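Local coordinates for NAD-dependent epimerase/dehydratase (Methylobacillus flagellatus KT, PDB 3GPI), which is of unknown function but, as a member of the NAD-dependent epimerase/dehydratase family, probably binds a nicotinamide cofactor and may act as an oxidoreductase, at residues A[30-35]-A[48-53]; A[67-72]-A[87-92]; A[179-184]-A[241-246]. One frame throughout, in Å; residues are numbered along the deposited sequence. Where two conformers were deposited one is given.

Interaction 1 (A[30-35]-A[48-53]); sequences TGLRRS and ADVTRP
Leu-32 reaches from the end of strand 29-33 toward the chain that leaves strand 45-47, and one of its two methyls does nearly all the touching. With CG anti to the backbone N (chi1 -166°), CD2 is carried onto Ala-48, lying 3.7 Å from Ala-48 CB, and the same CD2 comes within 4.0 Å of Val-50 CG1. One branched tip thus meets two small apolar groups. Alanine suits the nearer position because a single methyl lets the leucine settle close to the backbone, while Val-50, with CG1 anti to its own carbonyl carbon, offers a branch from further along the loop and also packs on Thr-92 of helix 86-95. Arg-33 points its side chain away, and its NE is bonded to Thr-45; its contribution here is its carbonyl. Ala-48 N donates to Arg-33 O over 3.0 Å, the donor lying nearly along the C=O axis (170°). This bond continues the parallel pairing of strands 29-33 and 45-47 by one step, from the last residue of one to the residue just after the other, at one border of the Rossmann-type sheet. The Leu-32 side chain sits close to a glycine-rich turn after strand 6-9 that resembles the dinucleotide-binding GxGxxG motif, consistent with a place beside the probable cofactor-binding end. Beyond Ala-48, Asp-49 OD1 accepts from Thr-51 N at 2.8 Å, forming an Asx turn, and from Thr-51 OG1 at 2.5 Å, each from above the carboxylate plane. The bond from Arg-52 N to Asp-49 O closes a type I turn.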
loop_
_atom_site.group_PDB
_atom_site.type_symbol
_atom_site.label_atom_id
_atom_site.label_comp_id
_atom_site.label_asym_id
_atom_site.label_seq_id
_atom_site.Cartn_x
_atom_site.Cartn_y
_atom_site.Cartn_z
ATOM N N THR A 30 -8.103 -15.630 -5.318
ATOM C CA THR A 30 -7.133 -16.572 -4.718
ATOM C C THR A 30 -5.884 -15.803 -4.358
ATOM O O THR A 30 -5.421 -14.941 -5.109
ATOM C CB THR A 30 -6.768 -17.709 -5.725
ATOM O OG1 THR A 30 -7.988 -18.331 -6.152
ATOM C CG2 THR A 30 -5.849 -18.763 -5.062
ATOM N N GLY A 31 -5.285 -16.147 -3.208
ATOM C CA GLY A 31 -4.022 -15.530 -2.803
ATOM C C GLY A 31 -2.839 -16.472 -2.917
ATOM O O GLY A 31 -3.008 -17.699 -2.915
ATOM N N LEU A 32 -1.671 -15.892 -3.017
ATOM C CA LEU A 32 -0.440 -16.645 -2.989
ATOM C C LEU A 32 0.276 -16.177 -1.729
ATOM O O LEU A 32 0.601 -14.978 -1.598
ATOM C CB LEU A 32 0.374 -16.333 -4.265
ATOM C CG LEU A 32 1.569 -17.175 -4.707
ATOM C CD1 LEU A 32 1.884 -16.816 -6.153
ATOM C CD2 LEU A 32 2.778 -16.896 -3.811
ATOM N N ARG A 33 0.544 -17.114 -0.805
ATOM C CA ARG A 33 1.180 -16.802 0.481
ATOM C C ARG A 33 2.386 -17.693 0.752
ATOM O O ARG A 33 2.625 -18.648 0.025
ATOM C CB ARG A 33 0.150 -17.003 1.582
ATOM C CG ARG A 33 -0.192 -18.487 1.796
ATOM C CD ARG A 33 -0.970 -18.711 3.043
ATOM N NE ARG A 33 -1.570 -20.037 3.019
ATOM C CZ ARG A 33 -1.218 -21.040 3.819
ATOM N NH1 ARG A 33 -0.275 -20.876 4.744
ATOM N NH2 ARG A 33 -1.833 -22.203 3.717
ATOM N N ARG A 34 3.142 -17.371 1.801
ATOM C CA ARG A 34 4.158 -18.285 2.357
ATOM C C ARG A 34 3.577 -19.246 3.421
ATOM O O ARG A 34 2.589 -18.905 4.109
ATOM C CB ARG A 34 5.242 -17.445 3.008
ATOM C CG ARG A 34 5.954 -16.472 2.065
ATOM C CD ARG A 34 7.089 -15.737 2.799
ATOM N NE ARG A 34 6.580 -15.011 3.962
ATOM C CZ ARG A 34 6.193 -13.741 3.947
ATOM N NH1 ARG A 34 6.286 -13.023 2.828
ATOM N NH2 ARG A 34 5.720 -13.188 5.054
ATOM N N SER A 35 4.230 -20.407 3.634
ATOM C CA SER A 35 3.758 -21.402 4.626
ATOM C C SER A 35 3.754 -20.881 6.061
ATOM O O SER A 35 2.907 -21.254 6.852
ATOM C CB SER A 35 4.546 -22.706 4.545
ATOM O OG SER A 35 5.884 -22.508 4.923
ATOM N N ALA A 48 3.273 -20.653 -2.151
ATOM C CA ALA A 48 4.335 -20.644 -3.124
ATOM C C ALA A 48 5.382 -19.608 -2.764
ATOM O O ALA A 48 5.187 -18.813 -1.836
ATOM C CB ALA A 48 3.778 -20.389 -4.527
ATOM N N ASP A 49 6.492 -19.620 -3.493
ATOM C CA ASP A 49 7.605 -18.718 -3.246
ATOM C C ASP A 49 7.904 -18.049 -4.543
ATOM O O ASP A 49 8.414 -18.685 -5.473
ATOM C CB ASP A 49 8.845 -19.495 -2.771
ATOM C CG ASP A 49 10.039 -18.582 -2.460
ATOM O OD1 ASP A 49 10.092 -17.410 -2.886
ATOM O OD2 ASP A 49 10.961 -19.060 -1.777
ATOM N N VAL A 50 7.590 -16.755 -4.629
ATOM C CA VAL A 50 7.768 -16.010 -5.866
ATOM C C VAL A 50 9.217 -15.965 -6.369
ATOM O O VAL A 50 9.454 -15.708 -7.533
ATOM C CB VAL A 50 7.146 -14.590 -5.795
ATOM C CG1 VAL A 50 5.627 -14.685 -5.548
ATOM C CG2 VAL A 50 7.844 -13.740 -4.716
ATOM N N THR A 51 10.173 -16.249 -5.474
ATOM C CA THR A 51 11.597 -16.277 -5.852
ATOM C C THR A 51 12.026 -17.621 -6.446
ATOM O O THR A 51 13.137 -17.748 -6.965
ATOM C CB THR A 51 12.530 -15.911 -4.659
ATOM O OG1 THR A 51 12.447 -16.911 -3.631
ATOM C CG2 THR A 51 12.139 -14.548 -4.080
ATOM N N ARG A 52 11.139 -18.613 -6.355
ATOM C CA ARG A 52 11.425 -19.959 -6.831
ATOM C C ARG A 52 10.434 -20.389 -7.910
ATOM O O ARG A 52 9.359 -20.903 -7.594
ATOM C CB ARG A 52 11.390 -20.922 -5.660
ATOM C CG ARG A 52 12.622 -20.807 -4.746
ATOM C CD ARG A 52 12.454 -21.690 -3.525
ATOM N NE ARG A 52 12.230 -23.089 -3.893
ATOM C CZ ARG A 52 11.415 -23.925 -3.247
ATOM N NH1 ARG A 52 10.706 -23.513 -2.199
ATOM N NH2 ARG A 52 11.297 -25.176 -3.667
ATOM N N PRO A 53 10.801 -20.205 -9.185
ATOM C CA PRO A 53 9.917 -20.563 -10.294
ATOM C C PRO A 53 9.302 -21.962 -10.200
ATOM O O PRO A 53 8.176 -22.148 -10.651
ATOM C CB PRO A 53 10.815 -20.436 -11.525
ATOM C CG PRO A 53 11.823 -19.419 -11.133
ATOM C CD PRO A 53 12.064 -19.602 -9.671
#

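Interaction 2 (A[67-72]-A[87-92]); sequences LVYCVA and EGLRNT
Tyr-69, at the end of strand 66-69, directs its side chain toward helix 86-95, its ring lodged against one turn of the helix. Leu-89 lays CD1 over one face of the ring, 4.1 Å from the Tyr-69 centroid and 15° off the normal, a CH-pi contact in which the methyl is displaced toward the rim on the CG and CD1 side of the ring. Val-71 CG2, from the tyrosine's own segment, lies over the opposite face, so the ring is sandwiched between two aliphatic branches. At its edge, near the ring plane, Thr-92 OG1 comes to 3.5 Å from Tyr-69 CE1. The phenol tip runs up to the helix backbone, where Tyr-69 OH is 2.9 Å from Gly-88 C. Glycine suits this place because a beta carbon on Gly-88 would point at the ring's hydroxyl and collide with it. Two residues back along the strand, Leu-67 meets the methyl branch of Thr-92, Leu-67 CD2 lying 4.1 Å from Thr-92 CG2.

Torsions set these groups. Tyr-69 CG is anti to the backbone N (chi1 -167°), which throws the ring off the sheet toward the helix; Thr-92 holds CG2 anti to its own N, turning the methyl to Leu-67 and leaving Thr-92 OG1 to donate to Gly-88 O at 2.8 Å. That carbonyl also accepts the helix bond from Thr-92 N. Further out, Phe-106 of the neighbouring strand and Leu-143 of helix 132-143 pack on Leu-89, while Val-50 touches Tyr-69. Strand residues 67-69 and helix residues 87-92 run nearly antiparallel (165°), as expected in a Rossmann-type fold.

No hydrogen bond crosses; apolar packing is joined by close contact of the phenol oxygen with the helix backbone. Without directional bonds the contact depends on fit: glycine leaves room for the phenol, and the threonine hydroxyl is spent on its own helix.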
loop_
_atom_site.group_PDB
_atom_site.type_symbol
_atom_site.label_atom_id
_atom_site.label_comp_id
_atom_site.label_asym_id
_atom_site.label_seq_id
_atom_site.Cartn_x
_atom_site.Cartn_y
_atom_site.Cartn_z
ATOM N N LEU A 67 -4.029 -9.616 -11.955
ATOM C CA LEU A 67 -3.034 -9.864 -10.917
ATOM C C LEU A 67 -2.887 -8.639 -10.044
ATOM O O LEU A 67 -2.690 -7.555 -10.586
ATOM C CB LEU A 67 -1.692 -10.185 -11.557
ATOM C CG LEU A 67 -0.493 -10.288 -10.601
ATOM C CD1 LEU A 67 -0.632 -11.432 -9.604
ATOM C CD2 LEU A 67 0.792 -10.442 -11.435
ATOM N N VAL A 68 -3.002 -8.802 -8.718
ATOM C CA VAL A 68 -2.609 -7.735 -7.798
ATOM C C VAL A 68 -1.344 -8.222 -7.109
ATOM O O VAL A 68 -1.382 -9.247 -6.426
ATOM C CB VAL A 68 -3.706 -7.441 -6.735
ATOM C CG1 VAL A 68 -3.257 -6.293 -5.856
ATOM C CG2 VAL A 68 -5.009 -7.102 -7.422
ATOM N N TYR A 69 -0.239 -7.516 -7.315
ATOM C CA TYR A 69 1.028 -7.967 -6.787
ATOM C C TYR A 69 1.421 -7.072 -5.624
ATOM O O TYR A 69 1.690 -5.894 -5.826
ATOM C CB TYR A 69 2.078 -7.932 -7.901
ATOM C CG TYR A 69 3.355 -8.654 -7.560
ATOM C CD1 TYR A 69 3.488 -10.009 -7.809
ATOM C CD2 TYR A 69 4.415 -7.973 -6.966
ATOM C CE1 TYR A 69 4.640 -10.678 -7.480
ATOM C CE2 TYR A 69 5.589 -8.630 -6.654
ATOM C CZ TYR A 69 5.685 -9.981 -6.902
ATOM O OH TYR A 69 6.839 -10.636 -6.567
ATOM N N CYS A 70 1.439 -7.674 -4.442
ATOM C CA CYS A 70 1.718 -6.977 -3.182
ATOM C C CYS A 70 3.080 -7.362 -2.591
ATOM O O CYS A 70 3.513 -6.711 -1.636
ATOM C CB CYS A 70 0.665 -7.362 -2.163
ATOM S SG CYS A 70 -1.026 -7.139 -2.680
ATOM N N VAL A 71 3.762 -8.359 -3.167
ATOM C CA VAL A 71 4.971 -8.930 -2.527
ATOM C C VAL A 71 6.118 -7.905 -2.396
ATOM O O VAL A 71 6.738 -7.821 -1.336
ATOM C CB VAL A 71 5.437 -10.223 -3.242
ATOM C CG1 VAL A 71 6.764 -10.767 -2.643
ATOM C CG2 VAL A 71 4.318 -11.275 -3.201
ATOM N N ALA A 72 6.359 -7.109 -3.434
ATOM C CA ALA A 72 7.474 -6.144 -3.420
ATOM C C ALA A 72 7.222 -5.123 -2.319
ATOM O O ALA A 72 8.144 -4.760 -1.566
ATOM C CB ALA A 72 7.659 -5.485 -4.811
ATOM N N GLU A 87 12.687 -9.744 -9.345
ATOM C CA GLU A 87 12.756 -11.212 -9.500
ATOM C C GLU A 87 11.388 -11.856 -9.308
ATOM O O GLU A 87 10.914 -12.607 -10.178
ATOM C CB GLU A 87 13.734 -11.812 -8.473
ATOM C CG GLU A 87 14.665 -12.891 -9.013
ATOM C CD GLU A 87 15.898 -12.313 -9.691
ATOM O OE1 GLU A 87 15.842 -11.153 -10.159
ATOM O OE2 GLU A 87 16.928 -13.021 -9.755
ATOM N N GLY A 88 10.791 -11.584 -8.149
ATOM C CA GLY A 88 9.508 -12.158 -7.747
ATOM C C GLY A 88 8.387 -11.822 -8.724
ATOM O O GLY A 88 7.529 -12.674 -9.033
ATOM N N LEU A 89 8.369 -10.571 -9.173
ATOM C CA LEU A 89 7.396 -10.110 -10.165
ATOM C C LEU A 89 7.639 -10.749 -11.538
ATOM O O LEU A 89 6.707 -11.152 -12.234
ATOM C CB LEU A 89 7.445 -8.581 -10.266
ATOM C CG LEU A 89 6.568 -7.923 -11.345
ATOM C CD1 LEU A 89 5.053 -8.209 -11.115
ATOM C CD2 LEU A 89 6.828 -6.430 -11.410
ATOM N N ARG A 90 8.911 -10.835 -11.930
ATOM C CA ARG A 90 9.265 -11.460 -13.207
ATOM C C ARG A 90 8.861 -12.934 -13.205
ATOM O O ARG A 90 8.254 -13.391 -14.193
ATOM C CB ARG A 90 10.761 -11.314 -13.565
ATOM C CG ARG A 90 11.054 -11.663 -15.026
ATOM C CD ARG A 90 12.549 -11.836 -15.296
ATOM N NE ARG A 90 13.304 -10.622 -15.009
ATOM C CZ ARG A 90 13.316 -9.556 -15.799
ATOM N NH1 ARG A 90 12.601 -9.565 -16.918
ATOM N NH2 ARG A 90 14.033 -8.485 -15.474
ATOM N N ASN A 91 9.153 -13.634 -12.118
ATOM C CA ASN A 91 8.834 -15.058 -11.971
ATOM C C ASN A 91 7.328 -15.266 -12.034
ATOM O O ASN A 91 6.858 -16.178 -12.720
ATOM C CB ASN A 91 9.392 -15.631 -10.665
ATOM C CG ASN A 91 10.915 -15.717 -10.670
ATOM O OD1 ASN A 91 11.547 -15.573 -11.716
ATOM N ND2 ASN A 91 11.481 -15.936 -9.505
ATOM N N THR A 92 6.587 -14.399 -11.346
ATOM C CA THR A 92 5.125 -14.489 -11.296
ATOM C C THR A 92 4.525 -14.216 -12.666
ATOM O O THR A 92 3.650 -14.965 -13.134
ATOM C CB THR A 92 4.557 -13.498 -10.270
ATOM O OG1 THR A 92 5.024 -13.838 -8.965
ATOM C CG2 THR A 92 3.049 -13.596 -10.218
#

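Interaction 3 (A[179-184]-A[241-246]); sequences NAWTNR and PPVQGN. With EDO (1,2-ethanediol), chain C; EDO (1,2-ethanediol), chain B.
The backbones of 179-184 and 241-246 run in roughly the same direction, 38° apart, and are stitched by two main-chain bonds, from Gln-244 N to Asn-179 O and from Trp-181 N to Gly-245 O, each 3.0 Å long with the donor above the carbonyl plane. Between them Ala-180 CA approaches Gln-244 O at 3.3 Å as a CA-H...O contact. Gly-245 fits this close passage: its backbone angles would jam a side chain against the preceding carbonyl, and a beta carbon would clash with the methyl of Ala-180.

An asparagine amide grips the opposite segment at either end. Asn-179 extends with CG anti to the backbone N (chi1 -172°), and Asn-179 ND2 donates to Pro-241 O at 2.9 Å, the acceptor lying in the amide plane; OD1 turns to the backbone N of His-221, so both ends of the amide are used. At the other end Asn-246 ND2 donates to Trp-181 O at 3.0 Å and also to O2 of an ethanediol (chain C), probably taken up from the crystallisation liquor. Between the two, Val-243 CG1 packs against the indole, 3.5 Å from Trp-181 NE1, while the indole N-H is bonded to Glu-118. A water further links Asn-179 N and Pro-242 O.

Strand 181-186 belongs to the mixed sheet, pairing in parallel with 149-158 and antiparallel with 218-219, whereas 241-246 leads into the small two-stranded sheet formed by 120-121 and 248-249. The contact therefore ties the loop after helix 220-230 to a strand of the main mixed sheet. In extended short-chain dehydrogenases the C-terminal part generally contributes to substrate binding; whether it does so here is not established.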
loop_
_atom_site.group_PDB
_atom_site.type_symbol
_atom_site.label_atom_id
_atom_site.label_comp_id
_atom_site.label_asym_id
_atom_site.label_seq_id
_atom_site.Cartn_x
_atom_site.Cartn_y
_atom_site.Cartn_z
ATOM N N ASN A 179 11.614 16.820 12.676
ATOM C CA ASN A 179 10.162 16.929 12.495
ATOM C C ASN A 179 9.780 16.925 11.015
ATOM O O ASN A 179 9.431 17.953 10.455
ATOM C CB ASN A 179 9.682 18.199 13.221
ATOM C CG ASN A 179 8.196 18.315 13.258
ATOM O OD1 ASN A 179 7.492 17.307 13.064
ATOM N ND2 ASN A 179 7.684 19.499 13.522
ATOM N N ALA A 180 9.853 15.738 10.412
ATOM C CA ALA A 180 9.663 15.571 8.967
ATOM C C ALA A 180 8.196 15.391 8.603
ATOM O O ALA A 180 7.400 14.929 9.405
ATOM C CB ALA A 180 10.461 14.378 8.525
ATOM N N TRP A 181 7.849 15.741 7.372
ATOM C CA TRP A 181 6.531 15.421 6.833
ATOM C C TRP A 181 6.258 13.928 6.806
ATOM O O TRP A 181 7.148 13.109 6.554
ATOM C CB TRP A 181 6.421 15.960 5.407
ATOM C CG TRP A 181 6.351 17.440 5.394
ATOM C CD1 TRP A 181 7.395 18.313 5.162
ATOM C CD2 TRP A 181 5.213 18.241 5.687
ATOM N NE1 TRP A 181 6.949 19.603 5.253
ATOM C CE2 TRP A 181 5.612 19.601 5.572
ATOM C CE3 TRP A 181 3.864 17.948 5.983
ATOM C CZ2 TRP A 181 4.725 20.666 5.786
ATOM C CZ3 TRP A 181 2.975 19.016 6.183
ATOM C CH2 TRP A 181 3.411 20.352 6.077
ATOM N N THR A 182 5.008 13.570 7.107
ATOM C CA THR A 182 4.578 12.174 7.047
ATOM C C THR A 182 3.314 12.073 6.201
ATOM O O THR A 182 2.408 12.940 6.299
ATOM C CB THR A 182 4.340 11.578 8.473
ATOM O OG1 THR A 182 3.300 12.305 9.161
ATOM C CG2 THR A 182 5.624 11.603 9.305
ATOM N N ASN A 183 3.262 10.996 5.419
ATOM C CA ASN A 183 2.179 10.723 4.467
ATOM C C ASN A 183 1.674 9.348 4.787
ATOM O O ASN A 183 2.447 8.432 5.082
ATOM C CB ASN A 183 2.699 10.749 3.047
ATOM C CG ASN A 183 3.276 12.097 2.658
ATOM O OD1 ASN A 183 2.557 13.010 2.274
ATOM N ND2 ASN A 183 4.589 12.225 2.785
ATOM N N ARG A 184 0.363 9.193 4.721
ATOM C CA ARG A 184 -0.244 7.894 5.127
ATOM C C ARG A 184 -1.457 7.487 4.303
ATOM O O ARG A 184 -2.097 8.319 3.661
ATOM C CB ARG A 184 -0.700 7.927 6.605
ATOM C CG ARG A 184 -1.893 8.873 6.837
ATOM C CD ARG A 184 -2.190 9.276 8.307
ATOM N NE ARG A 184 -0.902 9.603 8.893
ATOM C CZ ARG A 184 -0.164 10.631 8.523
ATOM N NH1 ARG A 184 -0.660 11.612 7.781
ATOM N NH2 ARG A 184 1.069 10.692 8.952
ATOM N N PRO A 241 9.666 21.053 16.972
ATOM C CA PRO A 241 10.880 21.373 16.230
ATOM C C PRO A 241 10.494 21.947 14.858
ATOM O O PRO A 241 9.391 21.711 14.382
ATOM C CB PRO A 241 11.578 20.025 16.103
ATOM C CG PRO A 241 10.958 19.160 17.173
ATOM C CD PRO A 241 9.553 19.611 17.259
ATOM N N PRO A 242 11.349 22.763 14.239
ATOM C CA PRO A 242 11.076 23.245 12.898
ATOM C C PRO A 242 10.690 22.099 11.932
ATOM O O PRO A 242 11.267 20.984 11.972
ATOM C CB PRO A 242 12.438 23.906 12.476
ATOM C CG PRO A 242 13.422 23.401 13.424
ATOM C CD PRO A 242 12.688 23.185 14.711
ATOM N N VAL A 243 9.695 22.382 11.097
ATOM C CA VAL A 243 9.187 21.394 10.150
ATOM C C VAL A 243 10.177 21.294 9.005
ATOM O O VAL A 243 10.414 22.288 8.287
ATOM C CB VAL A 243 7.811 21.805 9.634
ATOM C CG1 VAL A 243 7.322 20.826 8.546
ATOM C CG2 VAL A 243 6.814 21.885 10.790
ATOM N N GLN A 244 10.753 20.111 8.830
ATOM C CA GLN A 244 11.758 19.900 7.805
ATOM C C GLN A 244 11.999 18.413 7.583
ATOM O O GLN A 244 12.174 17.647 8.523
ATOM C CB GLN A 244 13.063 20.628 8.206
ATOM C CG GLN A 244 14.073 20.673 7.084
ATOM C CD GLN A 244 15.021 19.512 7.133
ATOM O OE1 GLN A 244 15.552 19.177 8.201
ATOM N NE2 GLN A 244 15.262 18.890 5.976
ATOM N N GLY A 245 11.962 17.992 6.320
ATOM C CA GLY A 245 12.293 16.631 5.977
ATOM C C GLY A 245 11.193 15.870 5.235
ATOM O O GLY A 245 10.006 16.191 5.334
ATOM N N ASN A 246 11.628 14.889 4.449
ATOM C CA ASN A 246 10.740 14.073 3.632
ATOM C C ASN A 246 10.015 14.961 2.608
ATOM O O ASN A 246 10.652 15.868 2.068
ATOM C CB ASN A 246 9.777 13.243 4.491
ATOM C CG ASN A 246 9.199 12.065 3.724
ATOM O OD1 ASN A 246 9.836 11.481 2.830
ATOM N ND2 ASN A 246 7.975 11.730 4.043
HETATM C C1 EDO C . 5.946 9.798 4.989
HETATM O O1 EDO C . 5.447 9.079 6.082
HETATM C C2 EDO C . 5.666 9.081 3.713
HETATM O O2 EDO C . 6.365 9.589 2.614
HETATM C C1 EDO B . 1.677 6.964 9.858
HETATM O O1 EDO B . 0.397 7.389 10.185
HETATM C C2 EDO B . 2.255 8.215 9.290
HETATM O O2 EDO B . 3.265 8.582 10.190
HETATM O O HOH W 1 13.326 19.254 12.713
#

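Interactions 1 and 2 are buried neighbours, their centres about 9 Å apart, and they touch: Val-50 O probably accepts a hydrogen bond from Asn-91 ND2, so the loop carrying 48-53 leans on the same helix that packs against strand 66-69. Interaction 3 is a surface contact about 37 Å from interaction 1 and 31 Å from interaction 2, centre to centre, on the opposite side of the chain's centre. All three nevertheless reach one sheet. Their chemistry follows their place: packing without a cross-segment hydrogen bond in interaction 2, apolar packing plus one backbone bond in interaction 1, and backbone and amide bonds with water at the periphery in interaction 3.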